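Long-range contact in DUF1993 domain-containing protein (Shewanella denitrificans, PDB 2OQM), which is of unknown function but belongs to the DinB-like helical-bundle proteins, as a member of the DUF1993 family: residues C77-Q90 against V114-F126. Numbering follows the deposited sequence.
With FMT (formic acid), chain N.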
loop_
_atom_site.group_PDB
_atom_site.type_symbol
_atom_site.label_atom_id
_atom_site.label_comp_id
_atom_site.label_asym_id
_atom_site.label_seq_id
_atom_site.Cartn_x
_atom_site.Cartn_y
_atom_site.Cartn_z
ATOM N N CYS A 77 3.551 12.288 -2.619
ATOM C CA CYS A 77 2.671 13.426 -2.721
ATOM C C CYS A 77 2.035 13.522 -4.120
ATOM O O CYS A 77 0.840 13.789 -4.257
ATOM C CB CYS A 77 3.432 14.706 -2.407
ATOM S SG CYS A 77 3.901 14.966 -0.659
ATOM N N ASP A 78 2.844 13.311 -5.140
ATOM C CA ASP A 78 2.387 13.372 -6.533
ATOM C C ASP A 78 1.401 12.267 -6.830
ATOM O O ASP A 78 0.405 12.480 -7.494
ATOM C CB ASP A 78 3.561 13.280 -7.507
ATOM C CG ASP A 78 4.262 14.594 -7.727
ATOM O OD1 ASP A 78 3.772 15.661 -7.309
ATOM O OD2 ASP A 78 5.335 14.537 -8.340
ATOM N N THR A 79 1.625 11.093 -6.255
ATOM C CA THR A 79 0.693 10.014 -6.479
ATOM C C THR A 79 -0.725 10.400 -6.032
ATOM O O THR A 79 -1.710 10.132 -6.746
ATOM C CB THR A 79 1.168 8.773 -5.752
ATOM O OG1 THR A 79 2.441 8.383 -6.284
ATOM C CG2 THR A 79 0.195 7.637 -5.930
ATOM N N ALA A 80 -0.822 10.947 -4.818
ATOM C CA ALA A 80 -2.081 11.430 -4.251
ATOM C C ALA A 80 -2.662 12.559 -5.085
ATOM O O ALA A 80 -3.828 12.501 -5.493
ATOM C CB ALA A 80 -1.901 11.883 -2.819
ATOM N N LYS A 81 -1.845 13.572 -5.348
ATOM C CA LYS A 81 -2.316 14.790 -6.031
ATOM C C LYS A 81 -2.777 14.478 -7.463
ATOM O O LYS A 81 -3.906 14.782 -7.842
ATOM C CB LYS A 81 -1.204 15.844 -6.075
ATOM C CG LYS A 81 -1.615 17.144 -6.814
ATOM C CD LYS A 81 -0.423 18.033 -7.100
ATOM C CE LYS A 81 0.520 17.439 -8.153
ATOM N NZ LYS A 81 1.657 18.346 -8.474
ATOM N N VAL A 82 -1.888 13.865 -8.247
ATOM C CA VAL A 82 -2.171 13.563 -9.653
ATOM C C VAL A 82 -3.218 12.470 -9.778
ATOM O O VAL A 82 -4.034 12.470 -10.720
ATOM C CB VAL A 82 -0.889 13.209 -10.411
ATOM C CG1 VAL A 82 -1.227 12.681 -11.865
ATOM C CG2 VAL A 82 0.082 14.409 -10.415
ATOM N N GLY A 83 -3.183 11.517 -8.868
ATOM C CA GLY A 83 -4.188 10.435 -8.836
ATOM C C GLY A 83 -5.600 11.032 -8.734
ATOM O O GLY A 83 -6.485 10.732 -9.534
ATOM N N VAL A 84 -5.793 11.914 -7.774
ATOM C CA VAL A 84 -7.087 12.584 -7.587
ATOM C C VAL A 84 -7.447 13.471 -8.788
ATOM O O VAL A 84 -8.563 13.406 -9.285
ATOM C CB VAL A 84 -7.148 13.345 -6.246
ATOM C CG1 VAL A 84 -8.378 14.299 -6.152
ATOM C CG2 VAL A 84 -7.172 12.277 -5.049
ATOM N N ALA A 85 -6.491 14.270 -9.257
ATOM C CA ALA A 85 -6.689 15.113 -10.437
ATOM C C ALA A 85 -7.182 14.283 -11.630
ATOM O O ALA A 85 -8.126 14.653 -12.298
ATOM C CB ALA A 85 -5.393 15.836 -10.785
ATOM N N ARG A 86 -6.529 13.161 -11.863
ATOM C CA ARG A 86 -6.886 12.252 -12.941
ATOM C C ARG A 86 -8.262 11.630 -12.807
ATOM O O ARG A 86 -9.033 11.586 -13.783
ATOM C CB ARG A 86 -5.860 11.146 -13.073
ATOM C CG ARG A 86 -4.581 11.563 -13.837
ATOM C CD ARG A 86 -3.761 10.353 -14.185
ATOM N NE ARG A 86 -2.391 10.679 -14.547
ATOM C CZ ARG A 86 -2.029 11.178 -15.732
ATOM N NH1 ARG A 86 -2.936 11.422 -16.668
ATOM N NH2 ARG A 86 -0.756 11.443 -15.984
ATOM N N LEU A 87 -8.590 11.148 -11.618
ATOM C CA LEU A 87 -9.865 10.522 -11.405
ATOM C C LEU A 87 -11.012 11.489 -11.588
ATOM O O LEU A 87 -12.110 11.081 -11.991
ATOM C CB LEU A 87 -9.923 9.936 -10.003
ATOM C CG LEU A 87 -9.109 8.680 -9.825
ATOM C CD1 LEU A 87 -8.964 8.411 -8.334
ATOM C CD2 LEU A 87 -9.769 7.502 -10.504
ATOM N N THR A 88 -10.763 12.754 -11.249
ATOM C CA THR A 88 -11.799 13.790 -11.295
ATOM C C THR A 88 -11.786 14.581 -12.587
ATOM O O THR A 88 -12.515 15.546 -12.713
ATOM C CB THR A 88 -11.661 14.804 -10.130
ATOM O OG1 THR A 88 -10.393 15.467 -10.205
ATOM C CG2 THR A 88 -11.830 14.097 -8.775
ATOM N N GLY A 89 -10.972 14.164 -13.545
ATOM C CA GLY A 89 -10.823 14.895 -14.808
ATOM C C GLY A 89 -10.318 16.315 -14.676
ATOM O O GLY A 89 -10.618 17.168 -15.513
ATOM N N GLN A 90 -9.544 16.594 -13.638
ATOM C CA GLN A 90 -9.008 17.930 -13.421
ATOM C C GLN A 90 -7.500 18.036 -13.513
ATOM O O GLN A 90 -6.917 18.932 -12.907
ATOM C CB GLN A 90 -9.426 18.434 -12.056
ATOM C CG GLN A 90 -10.936 18.360 -11.843
ATOM C CD GLN A 90 -11.348 18.981 -10.540
ATOM O OE1 GLN A 90 -10.580 19.743 -9.936
ATOM N NE2 GLN A 90 -12.570 18.665 -10.085
ATOM N N VAL A 114 -0.351 19.535 -0.858
ATOM C CA VAL A 114 -1.181 18.449 -1.360
ATOM C C VAL A 114 -2.383 18.260 -0.473
ATOM O O VAL A 114 -3.473 18.035 -0.959
ATOM C CB VAL A 114 -0.391 17.134 -1.514
ATOM C CG1 VAL A 114 -1.342 15.996 -1.935
ATOM C CG2 VAL A 114 0.731 17.393 -2.567
ATOM N N LEU A 115 -2.204 18.373 0.836
ATOM C CA LEU A 115 -3.330 18.252 1.757
ATOM C C LEU A 115 -4.363 19.320 1.520
ATOM O O LEU A 115 -5.540 19.023 1.535
ATOM C CB LEU A 115 -2.881 18.256 3.241
ATOM C CG LEU A 115 -2.181 17.004 3.773
ATOM C CD1 LEU A 115 -1.550 17.240 5.181
ATOM C CD2 LEU A 115 -3.123 15.762 3.759
ATOM N N THR A 116 -3.940 20.571 1.295
ATOM C CA THR A 116 -4.857 21.652 0.984
ATOM C C THR A 116 -5.588 21.415 -0.331
ATOM O O THR A 116 -6.797 21.635 -0.417
ATOM C CB THR A 116 -4.102 23.011 0.916
ATOM O OG1 THR A 116 -3.424 23.231 2.155
ATOM C CG2 THR A 116 -5.030 24.186 0.646
ATOM N N TYR A 117 -4.862 20.958 -1.347
ATOM C CA TYR A 117 -5.468 20.615 -2.618
ATOM C C TYR A 117 -6.559 19.568 -2.434
ATOM O O TYR A 117 -7.684 19.748 -2.878
ATOM C CB TYR A 117 -4.404 20.116 -3.558
ATOM C CG TYR A 117 -4.905 19.639 -4.914
ATOM C CD1 TYR A 117 -5.387 20.544 -5.843
ATOM C CD2 TYR A 117 -4.863 18.306 -5.274
ATOM C CE1 TYR A 117 -5.828 20.121 -7.101
ATOM C CE2 TYR A 117 -5.272 17.891 -6.528
ATOM C CZ TYR A 117 -5.744 18.816 -7.431
ATOM O OH TYR A 117 -6.197 18.423 -8.659
ATOM N N LEU A 118 -6.264 18.512 -1.695
ATOM C CA LEU A 118 -7.216 17.443 -1.523
ATOM C C LEU A 118 -8.463 17.895 -0.763
ATOM O O LEU A 118 -9.554 17.420 -1.028
ATOM C CB LEU A 118 -6.549 16.228 -0.827
ATOM C CG LEU A 118 -5.527 15.395 -1.624
ATOM C CD1 LEU A 118 -5.042 14.180 -0.755
ATOM C CD2 LEU A 118 -6.078 14.927 -2.958
ATOM N N GLU A 119 -8.301 18.805 0.187
ATOM C CA GLU A 119 -9.444 19.392 0.916
ATOM C C GLU A 119 -10.483 20.055 0.039
ATOM O O GLU A 119 -11.648 20.270 0.451
ATOM C CB GLU A 119 -8.971 20.476 1.884
ATOM C CG GLU A 119 -8.705 20.016 3.272
ATOM C CD GLU A 119 -7.859 21.025 4.061
ATOM O OE1 GLU A 119 -7.913 22.245 3.775
ATOM O OE2 GLU A 119 -7.109 20.581 4.958
ATOM N N GLY A 120 -10.064 20.456 -1.147
ATOM C CA GLY A 120 -10.942 21.196 -2.037
ATOM C C GLY A 120 -11.971 20.340 -2.758
ATOM O O GLY A 120 -12.871 20.874 -3.372
ATOM N N PHE A 121 -11.832 19.018 -2.685
ATOM C CA PHE A 121 -12.704 18.092 -3.401
ATOM C C PHE A 121 -13.850 17.615 -2.532
ATOM O O PHE A 121 -13.744 17.688 -1.306
ATOM C CB PHE A 121 -11.876 16.882 -3.847
ATOM C CG PHE A 121 -10.936 17.193 -4.936
ATOM C CD1 PHE A 121 -9.693 17.711 -4.657
ATOM C CD2 PHE A 121 -11.306 16.995 -6.276
ATOM C CE1 PHE A 121 -8.802 18.025 -5.672
ATOM C CE2 PHE A 121 -10.429 17.322 -7.320
ATOM C CZ PHE A 121 -9.167 17.846 -7.015
ATOM N N SER A 122 -14.932 17.157 -3.182
ATOM C CA SER A 122 -16.075 16.485 -2.552
ATOM C C SER A 122 -16.457 15.196 -3.277
ATOM O O SER A 122 -15.978 14.944 -4.380
ATOM C CB SER A 122 -17.296 17.408 -2.603
ATOM O OG SER A 122 -17.664 17.644 -3.960
ATOM N N GLU A 123 -17.372 14.415 -2.693
ATOM C CA GLU A 123 -17.871 13.142 -3.323
ATOM C C GLU A 123 -18.314 13.398 -4.741
ATOM O O GLU A 123 -18.052 12.596 -5.623
ATOM C CB GLU A 123 -19.092 12.539 -2.602
ATOM C CG GLU A 123 -18.832 11.911 -1.271
ATOM C CD GLU A 123 -19.086 12.870 -0.123
ATOM O OE1 GLU A 123 -18.880 14.107 -0.300
ATOM O OE2 GLU A 123 -19.472 12.370 0.963
ATOM N N ALA A 124 -19.015 14.518 -4.937
ATOM C CA ALA A 124 -19.589 14.876 -6.245
ATOM C C ALA A 124 -18.540 15.033 -7.325
ATOM O O ALA A 124 -18.816 14.747 -8.485
ATOM C CB ALA A 124 -20.433 16.140 -6.147
ATOM N N ASP A 125 -17.327 15.453 -6.959
ATOM C CA ASP A 125 -16.240 15.497 -7.930
ATOM C C ASP A 125 -15.895 14.150 -8.522
ATOM O O ASP A 125 -15.244 14.099 -9.556
ATOM C CB ASP A 125 -14.994 16.144 -7.331
ATOM C CG ASP A 125 -15.221 17.614 -6.965
ATOM O OD1 ASP A 125 -15.938 18.318 -7.703
ATOM O OD2 ASP A 125 -14.707 18.069 -5.931
ATOM N N PHE A 126 -16.292 13.063 -7.854
ATOM C CA PHE A 126 -16.020 11.714 -8.313
ATOM C C PHE A 126 -17.183 11.028 -9.038
ATOM O O PHE A 126 -17.160 9.820 -9.275
ATOM C CB PHE A 126 -15.553 10.832 -7.137
ATOM C CG PHE A 126 -14.178 11.155 -6.652
ATOM C CD1 PHE A 126 -13.943 12.309 -5.923
ATOM C CD2 PHE A 126 -13.108 10.329 -6.955
ATOM C CE1 PHE A 126 -12.675 12.637 -5.468
ATOM C CE2 PHE A 126 -11.832 10.618 -6.485
ATOM C CZ PHE A 126 -11.606 11.792 -5.738
HETATM C C FMT N . -7.289 21.035 -9.885
HETATM O O1 FMT N . -8.486 21.280 -9.761
HETATM O O2 FMT N . -6.843 20.023 -10.439
HETATM O O HOH W 1 -14.622 16.890 -11.313
#
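Val84 and Phe121 approach each other from opposite directions where two helices of the DinB-like bundle, 69-87 and 104-119, run side by side in the same sense; the axes of 77-87 and 114-119 come within 9.8 Å, 21° apart. With CG1 anti to the backbone N (chi1 168°), Val84 drops that methyl over the middle of the Phe121 face, 3.6 Å from the ring centroid, in a CH-pi contact. Its other methyl, CG2, goes to Leu118 CD2 at 3.5 Å, so one methyl meets the leucine and the other the phenylalanine.

One turn on, Thr88 repeats the theme on the next ring: CG2 sits over a face of Phe126, 3.8 Å from the centroid and toward the rim. Its OG1 turns back to the carbonyls of Val84 and Ala85. Here the helix ends in a Schellman motif with Gly89 as C-prime residue, and the turn brings Gln90 alongside Phe121. Phe126 and Leu118 also touch Thr25 and Ser30 of helix 13-50.

Tyr117 reaches across Lys81 at about a right angle, CE2 lying 3.7 Å from Lys81 CG, while the lysine's amine leads off to Pro95 O and His97. The tyrosine CG is anti to the backbone N (chi1 177°), which carries the hydroxyl past Ala85 CB to a formic acid, probably from the crystallisation liquor, lying at the ring edge; Tyr117 OH donates a very short hydrogen bond to its O2 (2.5 Å). A phenylalanine here would probably keep the packing on Lys81 but leave that formic acid oxygen without its hydroxyl donor.

Beyond the rings, a water is held by Thr88 O and Gln90 NE2 of 77-90 and reaches 114-126 only through a weak bond to Asp125 O (3.4 Å).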